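Local coordinates for protein N-acetylmuramoyl-l-alanine amidase (Bartonella henselae, PDB 3NE8) that probably cleaves, as a zinc-dependent hydrolase, the amide bond between N-acetylmuramic acid and L-alanine in peptidoglycan, in the cell-wall remodelling that accompanies cell division, at residues I149-N154 and R221-Y226; R142-F147 and D183-L188; S4-L9 and D74-I79. All coordinates share one frame; numbering follows the deposited sequence. Where two conformers were deposited one is given.

Contact 1 (I149-N154 and R221-Y226)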
# COMPACT_ATOMS: atom_id res chain seq x y z
N ILE A 149 -7.59 2.52 -0.13
CA ILE A 149 -6.70 3.69 -0.18
C ILE A 149 -5.48 3.39 -1.05
O ILE A 149 -5.06 4.19 -1.89
CB ILE A 149 -6.24 4.10 1.25
CG1 ILE A 149 -7.40 4.62 2.10
CG2 ILE A 149 -5.13 5.14 1.19
CD1 ILE A 149 -8.04 5.89 1.57
N ASN A 150 -4.88 2.23 -0.80
CA ASN A 150 -3.71 1.82 -1.57
C ASN A 150 -4.03 1.78 -3.06
O ASN A 150 -3.29 2.31 -3.88
CB ASN A 150 -3.21 0.45 -1.10
CG ASN A 150 -2.08 -0.06 -1.95
OD1 ASN A 150 -2.30 -0.73 -2.95
ND2 ASN A 150 -0.86 0.25 -1.56
N PHE A 151 -5.15 1.16 -3.42
CA PHE A 151 -5.51 1.09 -4.82
C PHE A 151 -5.78 2.47 -5.40
O PHE A 151 -5.32 2.79 -6.51
CB PHE A 151 -6.70 0.17 -5.04
CG PHE A 151 -7.07 0.02 -6.49
CD1 PHE A 151 -6.19 -0.57 -7.37
CD2 PHE A 151 -8.27 0.51 -6.98
CE1 PHE A 151 -6.50 -0.70 -8.72
CE2 PHE A 151 -8.59 0.39 -8.33
CZ PHE A 151 -7.70 -0.22 -9.20
N ALA A 152 -6.53 3.30 -4.67
CA ALA A 152 -6.79 4.65 -5.15
C ALA A 152 -5.49 5.39 -5.45
O ALA A 152 -5.35 6.05 -6.49
CB ALA A 152 -7.63 5.44 -4.13
N ASN A 153 -4.53 5.29 -4.53
CA ASN A 153 -3.23 5.95 -4.69
C ASN A 153 -2.51 5.48 -5.92
O ASN A 153 -1.95 6.28 -6.68
CB ASN A 153 -2.33 5.66 -3.48
CG ASN A 153 -2.62 6.55 -2.31
OD1 ASN A 153 -3.29 7.58 -2.44
ND2 ASN A 153 -2.12 6.17 -1.14
N ASN A 154 -2.52 4.18 -6.13
CA ASN A 154 -1.83 3.64 -7.29
C ASN A 154 -2.49 4.05 -8.59
O ASN A 154 -1.80 4.36 -9.57
CB ASN A 154 -1.71 2.12 -7.21
CG ASN A 154 -0.52 1.61 -8.00
OD1 ASN A 154 0.55 2.21 -7.99
ND2 ASN A 154 -0.71 0.49 -8.69
N ARG A 221 -3.18 -4.90 -11.88
CA ARG A 221 -2.13 -5.92 -11.86
C ARG A 221 -1.12 -5.67 -10.73
O ARG A 221 -0.70 -6.61 -10.04
CB ARG A 221 -1.41 -5.97 -13.21
CG ARG A 221 -2.33 -6.28 -14.39
CD ARG A 221 -2.48 -7.77 -14.62
NE ARG A 221 -3.08 -8.47 -13.49
CZ ARG A 221 -2.60 -9.59 -12.96
NH1 ARG A 221 -1.50 -10.14 -13.47
NH2 ARG A 221 -3.21 -10.15 -11.93
N GLN A 222 -0.74 -4.42 -10.54
CA GLN A 222 0.20 -4.09 -9.46
C GLN A 222 -0.44 -4.35 -8.10
O GLN A 222 0.20 -4.88 -7.19
CB GLN A 222 0.62 -2.62 -9.57
CG GLN A 222 1.53 -2.33 -10.74
CD GLN A 222 1.99 -0.89 -10.75
OE1 GLN A 222 1.22 0.02 -10.44
NE2 GLN A 222 3.26 -0.67 -11.09
N PHE A 223 -1.71 -4.01 -7.96
CA PHE A 223 -2.44 -4.25 -6.73
C PHE A 223 -2.56 -5.74 -6.44
O PHE A 223 -2.40 -6.18 -5.29
CB PHE A 223 -3.80 -3.57 -6.84
CG PHE A 223 -4.64 -3.63 -5.60
CD1 PHE A 223 -4.26 -2.93 -4.45
CD2 PHE A 223 -5.84 -4.31 -5.60
CE1 PHE A 223 -5.07 -2.94 -3.32
CE2 PHE A 223 -6.65 -4.34 -4.48
CZ PHE A 223 -6.26 -3.65 -3.33
N ALA A 224 -2.83 -6.53 -7.48
CA ALA A 224 -2.91 -7.98 -7.33
C ALA A 224 -1.58 -8.55 -6.84
O ALA A 224 -1.54 -9.41 -5.96
CB ALA A 224 -3.30 -8.62 -8.65
N GLU A 225 -0.49 -8.09 -7.44
CA GLU A 225 0.82 -8.61 -7.05
C GLU A 225 1.11 -8.30 -5.59
O GLU A 225 1.66 -9.14 -4.87
CB GLU A 225 1.91 -8.07 -7.97
CG GLU A 225 1.83 -8.64 -9.38
CD GLU A 225 2.72 -7.91 -10.37
OE1 GLU A 225 3.37 -6.91 -9.98
OE2 GLU A 225 2.77 -8.33 -11.55
N TYR A 226 0.73 -7.10 -5.15
CA TYR A 226 0.88 -6.69 -3.77
C TYR A 226 0.03 -7.56 -2.84
O TYR A 226 0.54 -8.12 -1.86
CB TYR A 226 0.49 -5.21 -3.64
CG TYR A 226 0.21 -4.75 -2.23
CD1 TYR A 226 1.18 -4.84 -1.25
CD2 TYR A 226 -1.01 -4.21 -1.89
CE1 TYR A 226 0.93 -4.41 0.05
CE2 TYR A 226 -1.27 -3.78 -0.60
CZ TYR A 226 -0.30 -3.89 0.36
OH TYR A 226 -0.58 -3.46 1.64
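Phe151 CB lies over one face of the Phe223 ring, 4.0 Å from its centroid, offset toward the rim in a CH-pi contact. The two rings are oblique, their planes 55° apart, and Phe151 CD1 reaches Phe223 CG at 3.9 Å. Asn150 OD1 comes to the edge of the same Phe223 ring, in its plane, 3.3 Å from CD1; Asn150 OD1 also hydrogen-bonds to a glycerol, probably from the crystallisation liquor. At the other end Asn154 ND2 donates to Gln222 OE1 over 2.6 Å, with 158° at the hydrogen. The acceptor lies near the amide plane of Asn154, whose CG, anti to the backbone N, carries the amide toward helix 206-227, and Asn158 ND2 is a second donor to that oxygen.

Helices 135-161 and 206-227 carry these groups, and their local axes run 10.3 Å apart at 144°. Phe151 and Phe223 both touch Leu77 of strand 77-82, whereas the Tyr226 hydroxyl bonds to Ala146 O of the second subunit. The contact thus grades from aromatic packing against the sheet to amide hydrogen bonding at a partly exposed margin, where two amide N-H groups on one oxygen are consistent with the modelled orientation of the Gln222 amide.

Contact 2 (R142-F147 and D183-L188). With GOL (glycerol), chain I.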
# COMPACT_ATOMS: atom_id res chain seq x y z
N ARG A 142 -11.37 -1.94 8.66
CA ARG A 142 -10.16 -1.11 8.69
C ARG A 142 -9.13 -1.65 7.70
O ARG A 142 -8.49 -0.89 6.97
CB ARG A 142 -9.60 -1.04 10.11
CG ARG A 142 -8.51 0.01 10.33
CD ARG A 142 -8.07 0.06 11.79
NE ARG A 142 -7.48 -1.21 12.20
CZ ARG A 142 -7.38 -1.62 13.46
NH1 ARG A 142 -7.83 -0.88 14.46
NH2 ARG A 142 -6.82 -2.80 13.71
N GLU A 143 -9.00 -2.96 7.66
CA GLU A 143 -8.12 -3.62 6.72
C GLU A 143 -8.56 -3.35 5.28
O GLU A 143 -7.75 -3.00 4.41
CB GLU A 143 -8.14 -5.12 7.00
CG GLU A 143 -7.04 -5.89 6.34
CD GLU A 143 -7.17 -7.37 6.60
OE1 GLU A 143 -8.32 -7.85 6.76
OE2 GLU A 143 -6.14 -8.05 6.66
N THR A 144 -9.85 -3.53 5.02
CA THR A 144 -10.40 -3.24 3.70
C THR A 144 -10.11 -1.81 3.28
O THR A 144 -9.75 -1.56 2.13
CB THR A 144 -11.92 -3.50 3.71
OG1 THR A 144 -12.12 -4.90 3.90
CG2 THR A 144 -12.58 -3.05 2.41
N HIS A 145 -10.26 -0.88 4.21
CA HIS A 145 -10.05 0.52 3.87
C HIS A 145 -8.60 0.80 3.48
O HIS A 145 -8.32 1.56 2.56
CB HIS A 145 -10.49 1.41 5.02
CG HIS A 145 -10.67 2.83 4.62
ND1 HIS A 145 -10.06 3.88 5.27
CD2 HIS A 145 -11.40 3.38 3.62
CE1 HIS A 145 -10.40 5.01 4.69
NE2 HIS A 145 -11.22 4.74 3.68
N ALA A 146 -7.67 0.18 4.19
CA ALA A 146 -6.25 0.32 3.85
C ALA A 146 -6.02 -0.10 2.40
O ALA A 146 -5.30 0.56 1.66
CB ALA A 146 -5.38 -0.49 4.79
N PHE A 147 -6.67 -1.19 1.98
CA PHE A 147 -6.54 -1.66 0.60
C PHE A 147 -7.19 -0.70 -0.39
O PHE A 147 -6.63 -0.42 -1.43
CB PHE A 147 -7.12 -3.07 0.45
CG PHE A 147 -6.27 -4.15 1.03
CD1 PHE A 147 -4.91 -4.21 0.74
CD2 PHE A 147 -6.81 -5.12 1.86
CE1 PHE A 147 -4.12 -5.21 1.27
CE2 PHE A 147 -6.03 -6.13 2.38
CZ PHE A 147 -4.67 -6.17 2.10
N ASP A 183 -15.81 -5.88 3.40
CA ASP A 183 -14.87 -6.97 3.14
C ASP A 183 -14.30 -6.98 1.72
O ASP A 183 -13.58 -7.91 1.35
CB ASP A 183 -15.53 -8.33 3.44
CG ASP A 183 -16.81 -8.57 2.64
OD1 ASP A 183 -17.17 -9.76 2.48
OD2 ASP A 183 -17.45 -7.60 2.20
N VAL A 184 -14.62 -5.96 0.92
CA VAL A 184 -14.09 -5.87 -0.43
C VAL A 184 -13.53 -4.46 -0.65
O VAL A 184 -14.28 -3.49 -0.57
CB VAL A 184 -15.17 -6.14 -1.51
CG1 VAL A 184 -14.57 -6.06 -2.90
CG2 VAL A 184 -15.87 -7.47 -1.28
N PRO A 185 -12.23 -4.35 -0.93
CA PRO A 185 -11.66 -3.02 -1.21
C PRO A 185 -12.44 -2.40 -2.36
O PRO A 185 -12.68 -3.09 -3.36
CB PRO A 185 -10.22 -3.34 -1.62
CG PRO A 185 -9.91 -4.61 -0.88
CD PRO A 185 -11.20 -5.40 -0.94
N SER A 186 -12.83 -1.13 -2.23
CA SER A 186 -13.76 -0.50 -3.16
C SER A 186 -13.36 0.93 -3.44
O SER A 186 -13.05 1.70 -2.51
CB SER A 186 -15.18 -0.49 -2.56
OG SER A 186 -15.67 -1.80 -2.33
N VAL A 187 -13.41 1.31 -4.72
CA VAL A 187 -13.24 2.70 -5.10
C VAL A 187 -14.29 3.09 -6.13
O VAL A 187 -14.84 2.23 -6.84
CB VAL A 187 -11.82 2.99 -5.70
CG1 VAL A 187 -10.73 2.63 -4.70
CG2 VAL A 187 -11.61 2.27 -7.03
N LEU A 188 -14.55 4.39 -6.23
CA LEU A 188 -15.41 4.94 -7.26
C LEU A 188 -14.55 5.82 -8.14
O LEU A 188 -13.90 6.76 -7.66
CB LEU A 188 -16.57 5.73 -6.63
CG LEU A 188 -17.62 6.29 -7.58
CD1 LEU A 188 -18.97 6.38 -6.87
CD2 LEU A 188 -17.22 7.63 -8.16
C1 GOL I . -11.50 -8.75 4.00
O1 GOL I . -11.71 -9.64 5.07
C2 GOL I . -10.30 -7.86 4.31
O2 GOL I . -10.72 -6.74 5.04
C3 GOL I . -9.60 -7.44 3.02
O3 GOL I . -10.55 -6.97 2.09
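Thr144 OG1 is gripped by several groups: glycerol O2 donates to it at 2.6 Å and glycerol O3 at 3.2 Å, and its one proton can go to the carbonyl oxygen of Thr140 or of Pro182. The setting is the alpha/beta fold of a zinc-dependent amidase, where helix 135-161 packs against the loop leading into strand 186-190. With OG1 anti to the carbonyl carbon (chi1 -66°), CG2 is turned to the incoming chain and touches Val184 O at 3.5 Å.

The CA atoms of Thr144 and Pro185 lie 5.1 Å apart. One turn on from Thr144, Phe147 CB meets Pro185 CG at 3.5 Å, and the two side chains lie side by side, pointing the same way. The end of the Phe147 ring leads away from the loop, toward helix 206-227, where Arg227 makes a cation-pi contact with it.

Glycerol, probably from the crystallisation liquor, sits between the segments, its C3 at the edge of the Phe147 ring. Ser148 OG, just beyond the helical segment, ties Thr144 O to Ser186 N. Within the loop, Ser186 OG donates to Val184 O over 2.8 Å, approaching from above the carbonyl plane, 42° out of it.

Contact 3 (S4-L9 and D74-I79). With ACT (acetate ion), chain E.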
# COMPACT_ATOMS: atom_id res chain seq x y z
N SER A 4 -5.73 -16.44 -9.42
CA SER A 4 -6.47 -15.47 -10.22
C SER A 4 -7.09 -14.41 -9.31
O SER A 4 -7.87 -14.72 -8.41
CB SER A 4 -7.54 -16.15 -11.07
OG SER A 4 -6.95 -16.97 -12.07
N PHE A 5 -6.73 -13.16 -9.57
CA PHE A 5 -7.23 -12.03 -8.80
C PHE A 5 -8.64 -11.71 -9.29
O PHE A 5 -8.87 -11.68 -10.50
CB PHE A 5 -6.32 -10.83 -9.02
CG PHE A 5 -6.52 -9.72 -8.04
CD1 PHE A 5 -6.09 -9.86 -6.73
CD2 PHE A 5 -7.11 -8.53 -8.42
CE1 PHE A 5 -6.26 -8.85 -5.82
CE2 PHE A 5 -7.29 -7.50 -7.49
CZ PHE A 5 -6.85 -7.67 -6.20
N ARG A 6 -9.57 -11.48 -8.38
CA ARG A 6 -10.98 -11.36 -8.73
C ARG A 6 -11.46 -9.92 -8.64
O ARG A 6 -11.39 -9.31 -7.57
CB ARG A 6 -11.81 -12.27 -7.81
CG ARG A 6 -11.34 -13.73 -7.81
CD ARG A 6 -12.11 -14.59 -6.82
NE ARG A 6 -13.51 -14.73 -7.21
CZ ARG A 6 -13.94 -15.53 -8.18
NH1 ARG A 6 -13.07 -16.27 -8.87
NH2 ARG A 6 -15.23 -15.58 -8.46
N VAL A 7 -11.94 -9.38 -9.75
CA VAL A 7 -12.34 -7.98 -9.82
C VAL A 7 -13.78 -7.85 -10.29
O VAL A 7 -14.17 -8.49 -11.27
CB VAL A 7 -11.45 -7.22 -10.83
CG1 VAL A 7 -11.84 -5.75 -10.91
CG2 VAL A 7 -10.00 -7.35 -10.44
N VAL A 8 -14.56 -7.03 -9.59
CA VAL A 8 -15.91 -6.72 -10.03
C VAL A 8 -15.97 -5.26 -10.42
O VAL A 8 -15.53 -4.38 -9.66
CB VAL A 8 -16.94 -7.05 -8.93
CG1 VAL A 8 -18.33 -6.51 -9.31
CG2 VAL A 8 -17.00 -8.57 -8.75
N LEU A 9 -16.46 -5.02 -11.63
CA LEU A 9 -16.65 -3.68 -12.17
C LEU A 9 -18.13 -3.34 -12.14
O LEU A 9 -18.97 -4.14 -12.55
CB LEU A 9 -16.16 -3.59 -13.61
CG LEU A 9 -14.72 -4.06 -13.84
CD1 LEU A 9 -14.34 -3.96 -15.30
CD2 LEU A 9 -13.74 -3.29 -12.98
N ASP A 74 -16.95 -13.10 -4.33
CA ASP A 74 -15.70 -13.16 -3.57
C ASP A 74 -14.65 -12.24 -4.19
O ASP A 74 -13.49 -12.61 -4.36
CB ASP A 74 -15.19 -14.60 -3.45
CG ASP A 74 -16.01 -15.44 -2.49
OD1 ASP A 74 -16.70 -14.86 -1.62
OD2 ASP A 74 -15.97 -16.68 -2.61
N ALA A 75 -15.08 -11.04 -4.55
CA ALA A 75 -14.19 -10.07 -5.19
C ALA A 75 -13.03 -9.69 -4.29
O ALA A 75 -13.20 -9.54 -3.08
CB ALA A 75 -14.95 -8.82 -5.58
N ASP A 76 -11.85 -9.52 -4.90
CA ASP A 76 -10.70 -8.93 -4.24
C ASP A 76 -10.65 -7.42 -4.39
O ASP A 76 -9.87 -6.74 -3.72
CB ASP A 76 -9.42 -9.54 -4.81
CG ASP A 76 -9.33 -11.03 -4.59
OD1 ASP A 76 -9.45 -11.45 -3.41
OD2 ASP A 76 -9.15 -11.77 -5.58
N LEU A 77 -11.46 -6.88 -5.30
CA LEU A 77 -11.48 -5.45 -5.60
C LEU A 77 -12.79 -5.15 -6.32
O LEU A 77 -13.24 -5.94 -7.15
CB LEU A 77 -10.29 -5.09 -6.50
CG LEU A 77 -10.19 -3.63 -6.97
CD1 LEU A 77 -10.05 -2.64 -5.81
CD2 LEU A 77 -9.03 -3.47 -7.95
N PHE A 78 -13.37 -4.01 -6.00
CA PHE A 78 -14.63 -3.53 -6.56
C PHE A 78 -14.40 -2.10 -7.05
O PHE A 78 -13.91 -1.25 -6.29
CB PHE A 78 -15.72 -3.56 -5.49
CG PHE A 78 -17.04 -3.00 -5.93
CD1 PHE A 78 -17.87 -3.72 -6.78
CD2 PHE A 78 -17.46 -1.75 -5.50
CE1 PHE A 78 -19.11 -3.21 -7.17
CE2 PHE A 78 -18.68 -1.22 -5.90
CZ PHE A 78 -19.52 -1.97 -6.74
N ILE A 79 -14.75 -1.83 -8.30
CA ILE A 79 -14.57 -0.51 -8.90
C ILE A 79 -15.89 -0.05 -9.49
O ILE A 79 -16.42 -0.68 -10.42
CB ILE A 79 -13.50 -0.54 -10.02
CG1 ILE A 79 -12.16 -1.08 -9.49
CG2 ILE A 79 -13.33 0.84 -10.62
CD1 ILE A 79 -11.10 -1.28 -10.56
C ACT E . -15.17 -18.00 -11.14
O ACT E . -14.05 -18.08 -10.60
OXT ACT E . -15.93 -17.11 -10.72
CH3 ACT E . -15.60 -18.94 -12.22
O HOH W 1 -7.98 -14.26 -5.62
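Two neighbouring parallel strands of the central sheet, 5-11 and 77-82, meet here, and Val8 supplies the regular bonds. Its N donates to Leu77 O at 3.0 Å with 171° at the hydrogen, and its O accepts from Ile79 N. The bond from Leu77 N to Arg6 O, at 3.3 Å, is weak. The local strand axes make an angle of 21°.

Toward the start of the strands a side chain takes over. Asp76 OD2 accepts the Arg6 N-H at 2.8 Å, on its anti side, while Asp76 N returns a bond to Arg6 O at 2.7 Å. Asp76 thereby grips both polar groups of the Arg6 backbone. One water donates to both Ser4 O and Asp76 OD2. Asp76 CB also lies over one face of the Phe5 ring, 3.7 Å from its centroid, in a CH-pi contact.

Helix 63-72 ends in a Schellman motif at Asp74 before strand 77-82, forming the return to the sheet. Arg6 CD approaches Asp74 O and Arg6 NE bonds to Phe73 O; the guanidinium, bent round at chi3 (66°), donates from NH1 and NH2 to the two oxygens of an acetate ion, probably from the crystallisation liquor.

The sheet separates the side chains. Val8 CG1 meets the Phe78 ring at its edge, 3.8 Å from CD1, while on the other face Leu9 CD2 packs against Ile79 CB at 4.0 Å.

Contact 3 lies within the sheet and relies on backbone ladder bonds; contact 2 brings a helix onto the loop entering a neighbouring strand, and contact 1 packs two helices on the sheet. Contacts 1 and 2 share helix 135-161 and both reach the second subunit, whereas no other chain of the assembly touches contact 3. Strand 186-190 continues the sheet from contact 3, with Pro185 O 2.9 Å from Phe78 N, a probable hydrogen bond. Contacts 2 and 3 are largely buried and contact 1 only partly. Phe151 joins contact 1 to both others by packing on Val187 and Leu77.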